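Local coordinates for protein Man26A (Cellulomonas fimi, PDB 2X2Y) that is an endo-beta-1,4-mannanase of glycoside hydrolase family 26, here its catalytic and Ig-like domains, and probably hydrolyses internal beta-1,4-mannosidic bonds of mannans, at residues Glu30-Gly35 and Pro350-Ala355; Phe34-Thr39 and Trp322-Ala327. The protein carries 2 engineered substitutions. All coordinates share one frame; numbering follows the deposited sequence. Where two conformers were deposited one is given.

In the fold
Both contacts are built on strand 32-37 of the parallel, curled sheet of the (beta/alpha)8 catalytic domain; they share Phe34 and Gly35, and their centres lie about 17 Å apart. Along the chain, residues 30-39 come first, the segment 322-327 returns after strand 318-321, and the segment 350-355 follows helix 340-348. Contact 1 adds the short strand 352-353 to the N-terminal half of strand 32-37 and supplies Thr352 to a magnesium site. Contact 2 lies at the C-terminal end of the same strand, where barrels of clan GH-A carry their active site, and it brings Trp322 beside Glu282, the predicted nucleophile. Segments from late in the barrel's chain thus pack on its first strand.

Contact 1. Residues Glu30-Gly35 and Pro350-Ala355; sequences EGILFG and PFTLFA. With MG (magnesium ion), chain C.
Segment 350-355 runs parallel to the barrel strand 32-37 of the TIM-barrel domain, with Ile32 paired to Thr352 and Leu33 to Leu353, and three backbone hydrogen bonds join them: Ile32 N to Phe351 O (2.9 Å), Leu353 N to Ile32 O (2.8 Å) and Phe34 N to Leu353 O (2.9 Å). The short strand 352-353 thereby pairs with the start of strand 32-37, on the side that strand 66-70 takes up from Phe34 onward. Just before the pairing, a water bridges the two segments by donating to both Glu30 O and Pro350 O.

With CG anti to the backbone N (chi1 -168°), the Phe351 ring lies over the backbone of Gly31 and Ile32. Gly31 CA makes a CH-pi contact with one face of the Phe351 ring, 4.0 Å from its centroid, while Ile32 CG2 packs on CE2. Leu304 and Lys308 of helix 299-308 also touch this ring. Among the side chains of the paired residues, Leu33 CD2 meets Leu353 CD1 at 3.8 Å. Farther along, Phe34 sets its CB over a face of the Phe354 ring; the two ring planes are only 26° apart but offset so that little of one ring lies above the other, and Phe34 CD2 reaches Phe354 CE2. Phe343 packs edge-to-face with Phe34, and Val56 of helix 55-60 touches both phenylalanines.

Thr352 ties this added strand to the magnesium ion, whose protein ligands also include Ala347 O and Asp349 O. Its hydroxyl, which hydrogen-bonds to Tyr346 O too, is turned between the backbone N and carbonyl carbon (chi1 55°), and this lets one residue chelate the magnesium through Thr352 O at 2.3 Å and Thr352 OG1 at 2.5 Å.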
# COMPACT_ATOMS: atom_id res chain seq x y z
N GLU A 30 20.73 -3.35 7.15
CA GLU A 30 21.40 -4.64 7.36
C GLU A 30 21.23 -5.57 6.16
O GLU A 30 22.14 -6.32 5.80
CB GLU A 30 20.83 -5.35 8.60
CG GLU A 30 20.98 -4.61 9.92
CD GLU A 30 20.40 -5.39 11.09
OE1 GLU A 30 19.68 -6.38 10.86
OE2 GLU A 30 20.67 -5.01 12.25
N GLY A 31 20.05 -5.52 5.57
CA GLY A 31 19.72 -6.35 4.42
C GLY A 31 18.38 -5.94 3.85
O GLY A 31 17.52 -5.44 4.57
N ILE A 32 18.22 -6.12 2.54
CA ILE A 32 16.98 -5.76 1.87
C ILE A 32 16.30 -7.03 1.35
O ILE A 32 16.91 -7.83 0.65
CB ILE A 32 17.20 -4.65 0.77
CG1 ILE A 32 15.86 -4.03 0.36
CG2 ILE A 32 18.01 -5.19 -0.43
CD1 ILE A 32 15.96 -2.73 -0.39
N LEU A 33 15.04 -7.24 1.74
CA LEU A 33 14.32 -8.44 1.33
C LEU A 33 13.91 -8.30 -0.14
O LEU A 33 13.31 -7.30 -0.52
CB LEU A 33 13.08 -8.70 2.20
CG LEU A 33 12.97 -8.57 3.72
CD1 LEU A 33 12.02 -9.65 4.25
CD2 LEU A 33 14.27 -8.59 4.50
N PHE A 34 14.24 -9.31 -0.95
CA PHE A 34 13.81 -9.30 -2.35
C PHE A 34 12.37 -9.78 -2.46
O PHE A 34 11.99 -10.77 -1.83
CB PHE A 34 14.71 -10.17 -3.25
CG PHE A 34 14.18 -10.33 -4.65
CD1 PHE A 34 14.19 -9.25 -5.54
CD2 PHE A 34 13.63 -11.54 -5.07
CE1 PHE A 34 13.68 -9.39 -6.85
CE2 PHE A 34 13.11 -11.69 -6.36
CZ PHE A 34 13.13 -10.62 -7.25
N GLY A 35 11.59 -9.07 -3.27
CA GLY A 35 10.19 -9.41 -3.45
C GLY A 35 9.82 -9.64 -4.89
O GLY A 35 10.42 -9.06 -5.80
N PRO A 350 25.28 -10.82 -0.55
CA PRO A 350 24.84 -11.03 0.84
C PRO A 350 23.86 -9.98 1.38
O PRO A 350 23.20 -10.22 2.38
CB PRO A 350 26.16 -11.02 1.65
CG PRO A 350 27.14 -10.29 0.77
CD PRO A 350 26.74 -10.61 -0.65
N PHE A 351 23.75 -8.83 0.71
CA PHE A 351 22.82 -7.77 1.14
C PHE A 351 21.36 -8.03 0.77
O PHE A 351 20.45 -7.55 1.45
CB PHE A 351 23.26 -6.40 0.60
CG PHE A 351 22.54 -5.23 1.23
CD1 PHE A 351 22.84 -4.83 2.53
CD2 PHE A 351 21.57 -4.53 0.51
CE1 PHE A 351 22.17 -3.75 3.12
CE2 PHE A 351 20.90 -3.44 1.09
CZ PHE A 351 21.20 -3.05 2.38
N THR A 352 21.12 -8.77 -0.31
CA THR A 352 19.76 -9.13 -0.70
C THR A 352 19.31 -10.37 0.06
O THR A 352 20.01 -11.38 0.07
CB THR A 352 19.62 -9.37 -2.21
OG1 THR A 352 20.57 -10.36 -2.63
CG2 THR A 352 19.86 -8.09 -2.98
N LEU A 353 18.16 -10.28 0.72
CA LEU A 353 17.66 -11.39 1.52
C LEU A 353 16.50 -12.13 0.85
O LEU A 353 15.58 -11.52 0.32
CB LEU A 353 17.26 -10.91 2.92
CG LEU A 353 18.29 -10.16 3.79
CD1 LEU A 353 17.72 -9.93 5.17
CD2 LEU A 353 19.63 -10.88 3.90
N PHE A 354 16.58 -13.46 0.86
CA PHE A 354 15.57 -14.33 0.27
C PHE A 354 14.86 -15.13 1.38
O PHE A 354 15.21 -14.99 2.55
CB PHE A 354 16.20 -15.22 -0.81
CG PHE A 354 16.48 -14.48 -2.10
CD1 PHE A 354 17.47 -13.49 -2.16
CD2 PHE A 354 15.76 -14.76 -3.25
CE1 PHE A 354 17.72 -12.78 -3.34
CE2 PHE A 354 16.00 -14.08 -4.44
CZ PHE A 354 16.98 -13.08 -4.49
N ALA A 355 13.85 -15.92 1.03
CA ALA A 355 12.96 -16.56 2.02
C ALA A 355 13.68 -17.26 3.18
O ALA A 355 13.34 -17.05 4.35
CB ALA A 355 12.00 -17.54 1.34
MG MG C . 21.33 -12.50 -1.50
O HOH W 1 22.43 -8.87 4.58
O HOH W 2 21.16 -14.41 -0.57

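Contact 2. Residues Phe34-Thr39 and Trp322-Ala327. Engineered in segment 322-327: Arg323 (natural residue Ala), Ala325 (natural residue Phe). With FMT (formic acid), chain D.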
# COMPACT_ATOMS: atom_id res chain seq x y z
N PHE A 34 14.24 -9.31 -0.95
CA PHE A 34 13.81 -9.30 -2.35
C PHE A 34 12.37 -9.78 -2.46
O PHE A 34 11.99 -10.77 -1.83
CB PHE A 34 14.71 -10.17 -3.25
CG PHE A 34 14.18 -10.33 -4.65
CD1 PHE A 34 14.19 -9.25 -5.54
CD2 PHE A 34 13.63 -11.54 -5.07
CE1 PHE A 34 13.68 -9.39 -6.85
CE2 PHE A 34 13.11 -11.69 -6.36
CZ PHE A 34 13.13 -10.62 -7.25
N GLY A 35 11.59 -9.07 -3.27
CA GLY A 35 10.19 -9.41 -3.45
C GLY A 35 9.82 -9.64 -4.89
O GLY A 35 10.42 -9.06 -5.80
N HIS A 36 8.82 -10.48 -5.11
CA HIS A 36 8.35 -10.76 -6.46
C HIS A 36 6.84 -10.90 -6.48
O HIS A 36 6.26 -11.61 -5.66
CB HIS A 36 9.05 -12.01 -7.03
CG HIS A 36 8.74 -12.27 -8.47
ND1 HIS A 36 8.54 -13.54 -8.97
CD2 HIS A 36 8.59 -11.43 -9.52
CE1 HIS A 36 8.30 -13.47 -10.26
NE2 HIS A 36 8.32 -12.19 -10.62
N GLN A 37 6.20 -10.20 -7.42
CA GLN A 37 4.74 -10.23 -7.55
C GLN A 37 4.27 -11.54 -8.14
O GLN A 37 4.81 -11.99 -9.17
CB GLN A 37 4.27 -9.05 -8.41
CG GLN A 37 2.75 -8.89 -8.52
CD GLN A 37 2.06 -8.35 -7.26
OE1 GLN A 37 0.83 -8.22 -7.25
NE2 GLN A 37 2.83 -8.03 -6.23
N HIS A 38 3.27 -12.16 -7.50
CA HIS A 38 2.65 -13.38 -8.03
C HIS A 38 3.71 -14.46 -8.25
O HIS A 38 3.67 -15.20 -9.24
CB HIS A 38 1.95 -13.08 -9.36
CG HIS A 38 0.56 -12.54 -9.20
ND1 HIS A 38 -0.49 -13.31 -8.76
CD2 HIS A 38 0.06 -11.30 -9.42
CE1 HIS A 38 -1.59 -12.57 -8.71
NE2 HIS A 38 -1.28 -11.35 -9.11
N THR A 39 4.65 -14.55 -7.32
CA THR A 39 5.84 -15.36 -7.52
C THR A 39 5.56 -16.86 -7.71
O THR A 39 6.28 -17.53 -8.46
CB THR A 39 6.93 -15.09 -6.43
OG1 THR A 39 8.20 -15.54 -6.92
CG2 THR A 39 6.59 -15.78 -5.11
N TRP A 322 8.17 -7.04 -10.43
CA TRP A 322 6.83 -7.35 -10.87
C TRP A 322 6.66 -8.75 -11.47
O TRP A 322 7.60 -9.55 -11.52
CB TRP A 322 6.28 -6.24 -11.80
CG TRP A 322 4.77 -6.06 -11.66
CD1 TRP A 322 3.82 -6.22 -12.64
CD2 TRP A 322 4.05 -5.72 -10.46
NE1 TRP A 322 2.56 -6.00 -12.12
CE2 TRP A 322 2.67 -5.68 -10.79
CE3 TRP A 322 4.44 -5.44 -9.13
CZ2 TRP A 322 1.68 -5.37 -9.84
CZ3 TRP A 322 3.44 -5.13 -8.19
CH2 TRP A 322 2.08 -5.10 -8.55
N ARG A 323 5.45 -9.02 -11.93
CA ARG A 323 4.99 -10.36 -12.22
C ARG A 323 5.55 -10.96 -13.52
O ARG A 323 5.75 -10.26 -14.52
CB ARG A 323 3.46 -10.35 -12.13
CG ARG A 323 2.65 -10.95 -13.23
CD ARG A 323 1.37 -10.14 -13.27
NE ARG A 323 0.27 -10.84 -13.89
CZ ARG A 323 -0.33 -10.47 -15.02
NH1 ARG A 323 0.07 -9.40 -15.69
NH2 ARG A 323 -1.33 -11.19 -15.49
N ASN A 324 5.86 -12.25 -13.46
CA ASN A 324 6.33 -13.00 -14.62
C ASN A 324 5.15 -13.58 -15.40
O ASN A 324 4.84 -14.76 -15.31
CB ASN A 324 7.34 -14.09 -14.21
CG ASN A 324 8.77 -13.56 -14.07
OD1 ASN A 324 9.00 -12.37 -13.75
ND2 ASN A 324 9.74 -14.43 -14.31
N ALA A 325 4.50 -12.71 -16.18
CA ALA A 325 3.27 -13.05 -16.90
C ALA A 325 3.52 -13.96 -18.09
O ALA A 325 2.95 -15.05 -18.16
CB ALA A 325 2.54 -11.78 -17.33
N ASP A 326 4.37 -13.51 -19.02
CA ASP A 326 4.68 -14.28 -20.24
C ASP A 326 6.05 -13.90 -20.80
O ASP A 326 6.72 -13.05 -20.22
CB ASP A 326 3.57 -14.12 -21.31
CG ASP A 326 3.20 -12.67 -21.57
OD1 ASP A 326 4.10 -11.82 -21.75
OD2 ASP A 326 1.99 -12.38 -21.60
N ALA A 327 6.44 -14.53 -21.90
CA ALA A 327 7.74 -14.26 -22.55
C ALA A 327 7.90 -12.78 -22.92
O ALA A 327 8.99 -12.21 -22.76
CB ALA A 327 7.92 -15.14 -23.79
C FMT D . -0.79 -5.63 -13.16
O1 FMT D . -0.85 -6.62 -12.43
O2 FMT D . -0.90 -5.65 -14.39
O HOH W 3 5.40 -13.83 -11.13
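His36 directs its ring edge at the loop 322-327: NE2 donates to Asn324 OD1 at 3.2 Å, a bent bond (135° at the hydrogen) in which the donor stands well above the amide's carbonyl plane, the ring and amide planes being almost perpendicular. Asn324 OD1 also accepts from the backbone N of Phe331 and Val332. The other ring nitrogen, His36 ND1, shares a hydrogen bond with Thr39 OG1 (2.9 Å) within the type II turn 36-39, which fixes the ring's rotation.

Gln37 lies flat along Trp322. Its chain bends at chi2 (73°), laying the amide nearly parallel to the indole; Gln37 CG sits 3.6 Å from the centroid of the Trp322 six-membered ring, almost on its normal, and Gln37 CD approaches Trp322 CH2. Gln37 NE2 is anchored by Glu320. A water that accepts from Asn324 N lies within hydrogen-bonding distance of Gln37 O. Gln37 O also meets Arg323 CA in a CA-H...O contact.

His38 touches the engineered Arg323 through the two CB atoms; its NE2 hydrogen-bonds to Glu78, and Phe42 lies against both residues, edge-to-face with His38 and cation-pi with Arg323.

The contact packs the C-terminal end of strand 32-37 against the loop that leaves strand 318-321: helix 55-60 touches His36 and Thr39 through Val56, Gln37 and His38 abut strand 66-70, and Trp322 reaches Glu282 on strand 282-285.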